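Local coordinates for putative antidote protein of plasmid maintenance system (Nostoc punctiforme, PDB 3CEC), which is probably the antitoxin of a plasmid-maintenance toxin-antitoxin pair, a helix-turn-helix protein expected to bind DNA and regulate transcription, at residues 20-23 and 24-28; 56-59 and 60-64; 70-73 and 74-78. One frame throughout, in Å; residues are numbered along the deposited sequence.

Interaction 1 of 3, residues 20-23 and 24-28; sequences GEVI and ADILD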
ATOM      1  N   GLY A  20      -2.260  -1.022  -1.992  1.00 10.42           N
ATOM      2  CA  GLY A  20      -2.298  -2.122  -2.928  1.00 11.12           C
ATOM      3  C   GLY A  20      -3.702  -2.482  -3.363  1.00 11.18           C
ATOM      4  O   GLY A  20      -3.931  -2.903  -4.484  1.00 11.95           O
ATOM      5  N   GLU A  21      -4.631  -2.322  -2.427  1.00 10.97           N
ATOM      6  CA  GLU A  21      -6.026  -2.630  -2.709  1.00 12.89           C
ATOM      7  C   GLU A  21      -6.598  -1.604  -3.677  1.00  9.30           C
ATOM      8  O   GLU A  21      -7.396  -1.952  -4.600  1.00 11.24           O
ATOM      9  CB  GLU A  21      -6.866  -2.677  -1.429  1.00 14.48           C
ATOM     10  CG  GLU A  21      -6.450  -3.819  -0.516  1.00 19.31           C
ATOM     11  CD  GLU A  21      -7.200  -3.829   0.825  1.00 26.61           C
ATOM     12  OE1 GLU A  21      -7.057  -2.890   1.645  1.00 21.64           O
ATOM     13  OE2 GLU A  21      -7.923  -4.814   1.046  1.00 44.40           O
ATOM     14  N   VAL A  22      -6.143  -0.377  -3.515  1.00  9.66           N
ATOM     15  CA  VAL A  22      -6.607   0.700  -4.398  1.00  7.08           C
ATOM     16  C   VAL A  22      -6.045   0.487  -5.786  1.00  7.95           C
ATOM     17  O   VAL A  22      -6.769   0.589  -6.808  1.00  8.71           O
ATOM     18  CB  VAL A  22      -6.234   2.095  -3.896  1.00  8.31           C
ATOM     19  CG1 VAL A  22      -6.737   3.191  -4.870  1.00 11.36           C
ATOM     20  CG2 VAL A  22      -6.853   2.291  -2.450  1.00 11.26           C
ATOM     21  N   ILE A  23      -4.770   0.136  -5.842  1.00  8.57           N
ATOM     22  CA  ILE A  23      -4.126  -0.161  -7.123  1.00  7.05           C
ATOM     23  C   ILE A  23      -4.853  -1.315  -7.841  1.00  6.36           C
ATOM     24  O   ILE A  23      -5.146  -1.210  -9.010  1.00  8.96           O
ATOM     25  CB  ILE A  23      -2.592  -0.427  -6.971  1.00  9.04           C
ATOM     26  CG1 ILE A  23      -1.907   0.879  -6.577  1.00 11.85           C
ATOM     27  CG2 ILE A  23      -2.007  -1.016  -8.248  1.00 11.98           C
ATOM     28  CD1 ILE A  23      -0.549   0.659  -6.045  1.00 14.67           C
ATOM     29  N   ALA A  24      -5.092  -2.396  -7.128  1.00 10.23           N
ATOM     30  CA  ALA A  24      -5.734  -3.593  -7.744  1.00 10.45           C
ATOM     31  C   ALA A  24      -7.078  -3.201  -8.369  1.00 12.77           C
ATOM     32  O   ALA A  24      -7.459  -3.654  -9.474  1.00 12.89           O
ATOM     33  CB  ALA A  24      -5.937  -4.673  -6.692  1.00 11.26           C
ATOM     34  N   ASP A  25      -7.799  -2.364  -7.636  1.00  7.37           N
ATOM     35  CA  ASP A  25      -9.131  -1.912  -8.079  1.00  7.99           C
ATOM     36  C   ASP A  25      -9.004  -1.065  -9.354  1.00  9.79           C
ATOM     37  O   ASP A  25      -9.826  -1.170 -10.255  1.00  9.36           O
ATOM     38  CB  ASP A  25      -9.821  -1.146  -6.994  1.00 10.24           C
ATOM     39  CG  ASP A  25     -11.268  -0.833  -7.341  1.00 15.93           C
ATOM     40  OD1 ASP A  25     -12.078  -1.791  -7.482  1.00 19.31           O
ATOM     41  OD2 ASP A  25     -11.516   0.361  -7.475  1.00 16.90           O
ATOM     42  N   ILE A  26      -8.010  -0.166  -9.371  1.00  8.37           N
ATOM     43  CA  ILE A  26      -7.748   0.664 -10.562  1.00  7.92           C
ATOM     44  C   ILE A  26      -7.466  -0.250 -11.763  1.00  7.62           C
ATOM     45  O   ILE A  26      -7.980  -0.032 -12.858  1.00  9.03           O
ATOM     46  CB  ILE A  26      -6.579   1.643 -10.295  1.00  9.67           C
ATOM     47  CG1 ILE A  26      -7.035   2.716  -9.277  1.00  9.41           C
ATOM     48  CG2 ILE A  26      -6.076   2.260 -11.591  1.00 11.71           C
ATOM     49  CD1 ILE A  26      -5.838   3.581  -8.711  1.00 13.08           C
ATOM     50  N   LEU A  27      -6.609  -1.237 -11.560  1.00  9.57           N
ATOM     51  CA  LEU A  27      -6.163  -2.064 -12.688  1.00 11.09           C
ATOM     52  C   LEU A  27      -7.396  -2.828 -13.189  1.00  9.82           C
ATOM     53  O   LEU A  27      -7.562  -3.064 -14.392  1.00 12.01           O
ATOM     54  CB  LEU A  27      -5.037  -3.001 -12.238  1.00 12.41           C
ATOM     55  CG  LEU A  27      -3.737  -2.286 -11.834  1.00 15.00           C
ATOM     56  CD1 LEU A  27      -2.523  -3.249 -11.765  1.00 16.83           C
ATOM     57  CD2 LEU A  27      -3.411  -1.103 -12.755  1.00 14.45           C
ATOM     58  N   ASP A  28      -8.252  -3.197 -12.259  0.50  8.94           N
ATOM     59  CA  ASP A  28      -9.469  -3.972 -12.604  0.50  9.08           C
ATOM     60  C   ASP A  28     -10.414  -3.107 -13.447  0.50  9.82           C
ATOM     61  O   ASP A  28     -10.984  -3.527 -14.461  0.50 10.97           O
ATOM     62  CB  ASP A  28     -10.144  -4.467 -11.348  0.50  8.45           C
ATOM     63  CG  ASP A  28     -11.311  -5.393 -11.629  0.50 16.80           C
ATOM     64  OD1 ASP A  28     -11.320  -6.012 -12.724  0.50 15.02           O
ATOM     65  OD2 ASP A  28     -12.190  -5.497 -10.730  0.50 16.01           O
TER
HETATM   66  O   HOH W   1      -9.501   2.092  -6.441  1.00 34.39           O

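Interaction 2 of 3, residues 56-59 and 60-64; sequences RSIT and VDIAI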
ATOM      1  N   ARG A  56       4.738  -5.173   0.471  1.00 14.10           N
ATOM      2  CA  ARG A  56       5.691  -4.123   0.284  1.00 15.52           C
ATOM      3  C   ARG A  56       4.969  -2.794   0.476  1.00 14.65           C
ATOM      4  O   ARG A  56       3.864  -2.591  -0.017  1.00 16.46           O
ATOM      5  CB  ARG A  56       6.276  -4.209  -1.145  1.00 15.94           C
ATOM      6  CG  ARG A  56       7.188  -3.108  -1.544  1.00 20.71           C
ATOM      7  CD  ARG A  56       7.748  -3.328  -2.941  1.00 21.19           C
ATOM      8  NE  ARG A  56       8.588  -4.522  -3.000  1.00 23.78           N
ATOM      9  CZ  ARG A  56       9.818  -4.599  -2.481  1.00 32.64           C
ATOM     10  NH1 ARG A  56      10.364  -3.549  -1.873  1.00 30.29           N
ATOM     11  NH2 ARG A  56      10.511  -5.732  -2.568  1.00 34.98           N
ATOM     12  N   SER A  57       5.622  -1.901   1.190  1.00 12.46           N
ATOM     13  CA  SER A  57       5.085  -0.554   1.378  1.00 10.57           C
ATOM     14  C   SER A  57       5.360   0.330   0.184  1.00 11.44           C
ATOM     15  O   SER A  57       6.396   0.192  -0.502  1.00 14.29           O
ATOM     16  CB  SER A  57       5.719   0.125   2.596  1.00 16.39           C
ATOM     17  OG  SER A  57       5.372  -0.608   3.736  1.00 21.84           O
ATOM     18  N   ILE A  58       4.488   1.316   0.031  1.00 10.46           N
ATOM     19  CA  ILE A  58       4.743   2.427  -0.917  1.00 12.16           C
ATOM     20  C   ILE A  58       5.944   3.234  -0.429  1.00 12.85           C
ATOM     21  O   ILE A  58       5.933   3.768   0.686  1.00 15.53           O
ATOM     22  CB  ILE A  58       3.518   3.434  -0.938  1.00 12.39           C
ATOM     23  CG1 ILE A  58       2.219   2.764  -1.423  1.00 18.59           C
ATOM     24  CG2 ILE A  58       3.842   4.690  -1.751  1.00 15.27           C
ATOM     25  CD1 ILE A  58       2.273   2.310  -2.760  1.00 15.69           C
ATOM     26  N   THR A  59       6.958   3.348  -1.271  1.00  8.72           N
ATOM     27  CA  THR A  59       8.041   4.253  -1.006  1.00  7.36           C
ATOM     28  C   THR A  59       7.742   5.642  -1.632  1.00  6.66           C
ATOM     29  O   THR A  59       6.820   5.803  -2.426  1.00  5.92           O
ATOM     30  CB  THR A  59       9.322   3.738  -1.688  1.00  6.85           C
ATOM     31  OG1 THR A  59       9.059   3.613  -3.080  1.00  7.83           O
ATOM     32  CG2 THR A  59       9.797   2.390  -1.071  1.00 11.97           C
ATOM     33  N   VAL A  60       8.541   6.665  -1.295  1.00  7.86           N
ATOM     34  CA  VAL A  60       8.347   7.961  -1.921  1.00  6.87           C
ATOM     35  C   VAL A  60       8.489   7.824  -3.420  1.00  8.09           C
ATOM     36  O   VAL A  60       7.691   8.326  -4.205  1.00  7.15           O
ATOM     37  CB  VAL A  60       9.292   9.050  -1.390  1.00  8.26           C
ATOM     38  CG1 VAL A  60       9.112  10.382  -2.130  1.00 11.31           C
ATOM     39  CG2 VAL A  60       9.083   9.156   0.173  1.00 10.13           C
ATOM     40  N   ASP A  61       9.503   7.067  -3.844  1.00  7.19           N
ATOM     41  CA  ASP A  61       9.709   6.812  -5.294  1.00  8.27           C
ATOM     42  C   ASP A  61       8.438   6.222  -5.974  1.00  6.82           C
ATOM     43  O   ASP A  61       7.981   6.673  -7.042  1.00  7.05           O
ATOM     44  CB  ASP A  61      10.956   5.892  -5.525  1.00  8.92           C
ATOM     45  CG  ASP A  61      11.054   5.406  -6.963  1.00  7.13           C
ATOM     46  OD1 ASP A  61      10.458   4.373  -7.272  1.00 10.12           O
ATOM     47  OD2 ASP A  61      11.782   6.093  -7.742  1.00 10.42           O
ATOM     48  N   ILE A  62       7.851   5.192  -5.351  1.00  8.20           N
ATOM     49  CA  ILE A  62       6.632   4.573  -5.907  1.00  7.28           C
ATOM     50  C   ILE A  62       5.466   5.533  -5.898  1.00  6.41           C
ATOM     51  O   ILE A  62       4.721   5.636  -6.907  1.00  7.34           O
ATOM     52  CB  ILE A  62       6.264   3.270  -5.199  1.00 10.78           C
ATOM     53  CG1 ILE A  62       7.321   2.211  -5.522  1.00 10.10           C
ATOM     54  CG2 ILE A  62       4.844   2.832  -5.607  1.00  8.19           C
ATOM     55  CD1 ILE A  62       7.220   0.958  -4.563  1.00 12.48           C
ATOM     56  N   ALA A  63       5.353   6.317  -4.835  1.00  3.84           N
ATOM     57  CA  ALA A  63       4.281   7.364  -4.744  1.00  6.37           C
ATOM     58  C   ALA A  63       4.426   8.408  -5.841  1.00  6.84           C
ATOM     59  O   ALA A  63       3.441   8.761  -6.487  1.00  6.50           O
ATOM     60  CB  ALA A  63       4.244   8.003  -3.374  1.00  7.34           C
ATOM     61  N   ILE A  64       5.654   8.815  -6.130  1.00  5.40           N
ATOM     62  CA  ILE A  64       5.909   9.766  -7.214  1.00  6.87           C
ATOM     63  C   ILE A  64       5.507   9.218  -8.546  1.00  5.35           C
ATOM     64  O   ILE A  64       4.851   9.825  -9.373  1.00  7.06           O
ATOM     65  CB  ILE A  64       7.359  10.271  -7.204  1.00  6.72           C
ATOM     66  CG1 ILE A  64       7.620  11.114  -5.988  1.00  9.13           C
ATOM     67  CG2 ILE A  64       7.665  10.981  -8.579  1.00  9.29           C
ATOM     68  CD1 ILE A  64       7.103  12.537  -6.152  1.00 13.20           C
TER

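Interaction 3 of 3, residues 70-73 and 74-78; sequences LGNG and PRLWL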
ATOM      1  N   LEU A  70      -0.916   8.407 -12.847  1.00  7.88           N
ATOM      2  CA  LEU A  70      -2.377   8.496 -12.624  1.00  5.01           C
ATOM      3  C   LEU A  70      -2.889   9.911 -12.603  1.00  9.02           C
ATOM      4  O   LEU A  70      -4.071  10.183 -12.789  1.00  9.99           O
ATOM      5  CB  LEU A  70      -2.731   7.803 -11.289  1.00  8.80           C
ATOM      6  CG  LEU A  70      -2.382   6.295 -11.290  1.00  6.53           C
ATOM      7  CD1 LEU A  70      -2.669   5.784  -9.876  1.00  8.98           C
ATOM      8  CD2 LEU A  70      -3.186   5.492 -12.298  1.00  9.59           C
ATOM      9  N   GLY A  71      -1.994  10.825 -12.392  1.00  7.22           N
ATOM     10  CA  GLY A  71      -2.285  12.277 -12.313  1.00  8.21           C
ATOM     11  C   GLY A  71      -2.963  12.715 -11.071  1.00 11.56           C
ATOM     12  O   GLY A  71      -3.706  13.706 -11.047  1.00 16.06           O
ATOM     13  N   ASN A  72      -2.677  12.030  -9.980  1.00 10.51           N
ATOM     14  CA  ASN A  72      -3.240  12.363  -8.682  1.00  9.92           C
ATOM     15  C   ASN A  72      -2.222  12.711  -7.601  1.00 11.88           C
ATOM     16  O   ASN A  72      -2.599  12.893  -6.460  1.00 13.40           O
ATOM     17  CB  ASN A  72      -4.234  11.362  -8.157  1.00  8.93           C
ATOM     18  CG  ASN A  72      -3.718   9.926  -8.152  1.00  6.98           C
ATOM     19  OD1 ASN A  72      -2.505   9.681  -8.123  1.00  9.49           O
ATOM     20  ND2 ASN A  72      -4.660   8.995  -8.126  1.00 11.00           N
ATOM     21  N   GLY A  73      -0.961  12.780  -8.003  1.00 10.02           N
ATOM     22  CA  GLY A  73       0.058  13.253  -7.059  1.00 12.30           C
ATOM     23  C   GLY A  73       0.464  12.193  -6.036  1.00 11.26           C
ATOM     24  O   GLY A  73      -0.191  11.189  -5.834  1.00 11.30           O
ATOM     25  N   PRO A  74       1.614  12.406  -5.394  1.00  9.31           N
ATOM     26  CA  PRO A  74       2.131  11.392  -4.494  1.00  6.47           C
ATOM     27  C   PRO A  74       1.529  11.336  -3.125  1.00  8.28           C
ATOM     28  O   PRO A  74       1.626  10.340  -2.419  1.00  8.49           O
ATOM     29  CB  PRO A  74       3.612  11.730  -4.414  1.00  9.29           C
ATOM     30  CG  PRO A  74       3.600  13.225  -4.534  1.00  8.29           C
ATOM     31  CD  PRO A  74       2.634  13.432  -5.669  1.00  9.45           C
ATOM     32  N   ARG A  75       0.961  12.460  -2.689  0.50  8.15           N
ATOM     33  CA  ARG A  75       0.550  12.541  -1.306  0.50  9.19           C
ATOM     34  C   ARG A  75      -0.570  11.596  -0.990  0.50  9.25           C
ATOM     35  O   ARG A  75      -0.593  11.004   0.098  0.50  8.07           O
ATOM     36  CB  ARG A  75       0.151  13.976  -0.968  0.50 11.31           C
ATOM     37  CG  ARG A  75       1.333  14.909  -0.823  0.50 13.39           C
ATOM     38  CD  ARG A  75       0.965  16.156  -0.007  0.50 11.66           C
ATOM     39  NE  ARG A  75       2.120  16.985   0.294  0.50 13.25           N
ATOM     40  CZ  ARG A  75       2.613  17.149   1.518  0.50 16.28           C
ATOM     41  NH1 ARG A  75       2.022  16.599   2.570  0.50 26.93           N
ATOM     42  NH2 ARG A  75       3.664  17.923   1.706  0.50 14.50           N
ATOM     43  N   LEU A  76      -1.490  11.472  -1.934  1.00 10.33           N
ATOM     44  CA  LEU A  76      -2.653  10.544  -1.785  1.00  9.03           C
ATOM     45  C   LEU A  76      -2.141   9.145  -1.371  1.00  7.16           C
ATOM     46  O   LEU A  76      -2.547   8.506  -0.393  1.00  9.53           O
ATOM     47  CB  LEU A  76      -3.441  10.452  -3.075  1.00 10.22           C
ATOM     48  CG  LEU A  76      -4.670   9.575  -3.045  1.00 10.49           C
ATOM     49  CD1 LEU A  76      -5.664  10.136  -4.128  1.00 15.48           C
ATOM     50  CD2 LEU A  76      -4.324   8.090  -3.305  1.00 14.31           C
ATOM     51  N   TRP A  77      -1.093   8.757  -2.057  1.00  7.56           N
ATOM     52  CA  TRP A  77      -0.501   7.414  -1.927  1.00  6.44           C
ATOM     53  C   TRP A  77       0.275   7.254  -0.594  1.00  6.92           C
ATOM     54  O   TRP A  77       0.214   6.197   0.043  1.00  8.67           O
ATOM     55  CB  TRP A  77       0.393   7.097  -3.148  1.00  7.90           C
ATOM     56  CG  TRP A  77      -0.451   7.038  -4.343  1.00  6.48           C
ATOM     57  CD1 TRP A  77      -0.620   8.009  -5.320  1.00  7.39           C
ATOM     58  CD2 TRP A  77      -1.404   6.001  -4.663  1.00  8.18           C
ATOM     59  NE1 TRP A  77      -1.562   7.616  -6.231  1.00  9.43           N
ATOM     60  CE2 TRP A  77      -2.066   6.397  -5.863  1.00 11.01           C
ATOM     61  CE3 TRP A  77      -1.756   4.798  -4.058  1.00 10.83           C
ATOM     62  CZ2 TRP A  77      -3.050   5.622  -6.431  1.00 13.27           C
ATOM     63  CZ3 TRP A  77      -2.692   4.025  -4.643  1.00 12.50           C
ATOM     64  CH2 TRP A  77      -3.339   4.443  -5.807  1.00 11.75           C
ATOM     65  N   LEU A  78       1.075   8.287  -0.281  1.00  7.32           N
ATOM     66  CA  LEU A  78       1.820   8.314   0.974  1.00  6.31           C
ATOM     67  C   LEU A  78       0.853   8.346   2.152  1.00  7.42           C
ATOM     68  O   LEU A  78       1.106   7.702   3.159  1.00 10.39           O
ATOM     69  CB  LEU A  78       2.798   9.464   0.978  1.00  9.55           C
ATOM     70  CG  LEU A  78       3.945   9.317  -0.046  1.00  9.73           C
ATOM     71  CD1 LEU A  78       4.683  10.683  -0.136  1.00 12.98           C
ATOM     72  CD2 LEU A  78       4.918   8.194   0.338  1.00 10.67           C
TER
HETATM   73  O   HOH W   2      -1.911  13.514  -3.946  1.00 17.25           O

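Interaction 1 of 3, residues 20-23 and 24-28
Val22 and Ile26 touch one turn apart on helix 19-30, the first helix of this helix-turn-helix fold. Val22 CG1 lies 4.0 Å from Ile26 CD1, and the two side chains meet at a slant. CG1 of the valine is anti to its own backbone N (chi1 180°) and beside the carbonyl carbon, which carries this methyl toward the next turn, where the extended isoleucine reaches back with its terminal carbon. Ile23 and Leu27 pair differently: they lie alongside each other and point the same way, with Ile23 CG2 4.2 Å from Leu27 CG.

Beneath these side chains runs the i to i+4 ladder of the helix, in which Ala24 N donates to Gly20 O, Asp25 N to Glu21 O, Ile26 N to Val22 O and Leu27 N to Ile23 O. Gly20, at the head of this ladder, is buried.

Further out, the apolar face is covered by other helices. Val22, Ile23 and Ile26 rest on Trp77 of helix 74-101, Ile23 and Leu27 on Phe37 of helix 34-41, and Ile23 on Ile52 of helix 45-52, against which the short side chain of Ala24 also lies. Branched aliphatic side chains suit a face that meets three other helices. The acidic residues occupy the outer surface, where Glu21 OE1 turns back to His18 N, just ahead of the helix. On that side a water bridges the turn, 2.9 Å from Asp25 OD2 and 3.1 Å from Val22 O, the carbonyl oxygen that also receives Ile26 N.

Interaction 2 of 3, residues 56-59 and 60-64
Thr59 caps the start of helix 60-70: its OG1 accepts the N-H of Ile62 at 3.0 Å, in a nearly straight bond (163° at the hydrogen). Thr59 is thus the N-cap, and its hydroxyl oxygen stands between backbone N and carbonyl carbon (chi1 58°), swung over the first turn. Its carbonyl begins the regular helical pattern, with Ala63 N bound to Thr59 O at 2.9 Å.

The packed side lies around Ile58. Its two branches take separate partners: CG2 meets the methyl of Ala63 (Ile58 CG2 to Ala63 CB 3.7 Å), while Ile58 CD1 meets Ile62 CG2 at 3.9 Å, the two isoleucines slanting across each other. Ile62 also runs past the capping hydroxyl, its CG1 lying 3.3 Å from Thr59 OG1. Val51 and Thr47 of helix 45-52 close in on Ile58 and Ile62 respectively, and Ala63 is small enough to sit against Pro74 and Leu78. With an alanine at Ile62 the capping N-H would remain, but the change would probably open a gap beside Ile58 CD1 and strip the part of the cover over the threonine hydroxyl that CG1 and CD1 supply.

The other side is looser and faces solvent. Val60 and Asp61 are exposed, and Asp61 forms a salt bridge to Arg65 one turn on, besides binding a methylpentanediol that probably came from the crystallisation liquor. A carboxylate in this first turn is likely to be eased by the positive end of the helix dipole. Threonine before the helix and aspartate within its first turn thus both answer the surplus of N-H groups there, one by a direct bond and the other probably by charge.

Interaction 3 of 3, residues 70-73 and 74-78
Asn72 O receives a hydrogen bond of 2.7 Å from a water that itself accepts from Leu76 N at 2.9 Å, so the solvent molecule bridges the loop to the first turn of helix 74-101. The side chain of Asn72 makes the direct link: its OD1 accepts the indole N-H of Trp77, NE1 to OD1 3.0 Å. The oxygen lies at the ring edge, close to the indole plane, whereas NE1 stands above the plane of the amide; the two flat groups are turned 56° apart. Asn72 CG sits between backbone N and carbonyl carbon (chi1 52°), which folds the amide back to the indole. Gly73 O also lies at that edge, 3.2 Å from Trp77 CD1.

Leu70 CD1 approaches the benzo part of the ring, 3.5 Å from Trp77 CZ2, and Leu76 CD2 lies 3.7 Å above one face. Both glycines, Gly71 and Gly73, have positive phi, a conformation that side chains disfavour, and Pro74 suits the start of a helix because it has no N-H to offer. The short glycine-containing turn, with the Asn72-Trp77 bond across it, joins helix 60-70 to helix 74-101, the last two helices of this helix-turn-helix fold.

In the fold
The three contacts follow one another along the chain. Interaction 1 lies within helix 19-30, interaction 2 at the start of helix 60-70, and interaction 3 in the turn from that helix into helix 74-101. Interaction 3 touches both others: Leu70 meets Ile26 of interaction 1, whose centre is about 14 Å from its own, while Pro74 meets Ile64 of interaction 2, about 10 Å away between centres. Interactions 1 and 2 do not touch. The start of helix 74-101 thus ties the first helix to helix 60-70; helices 34-41 and 45-52, which come between those two in the chain, probably form the DNA-reading helix-turn-helix, as in related folds.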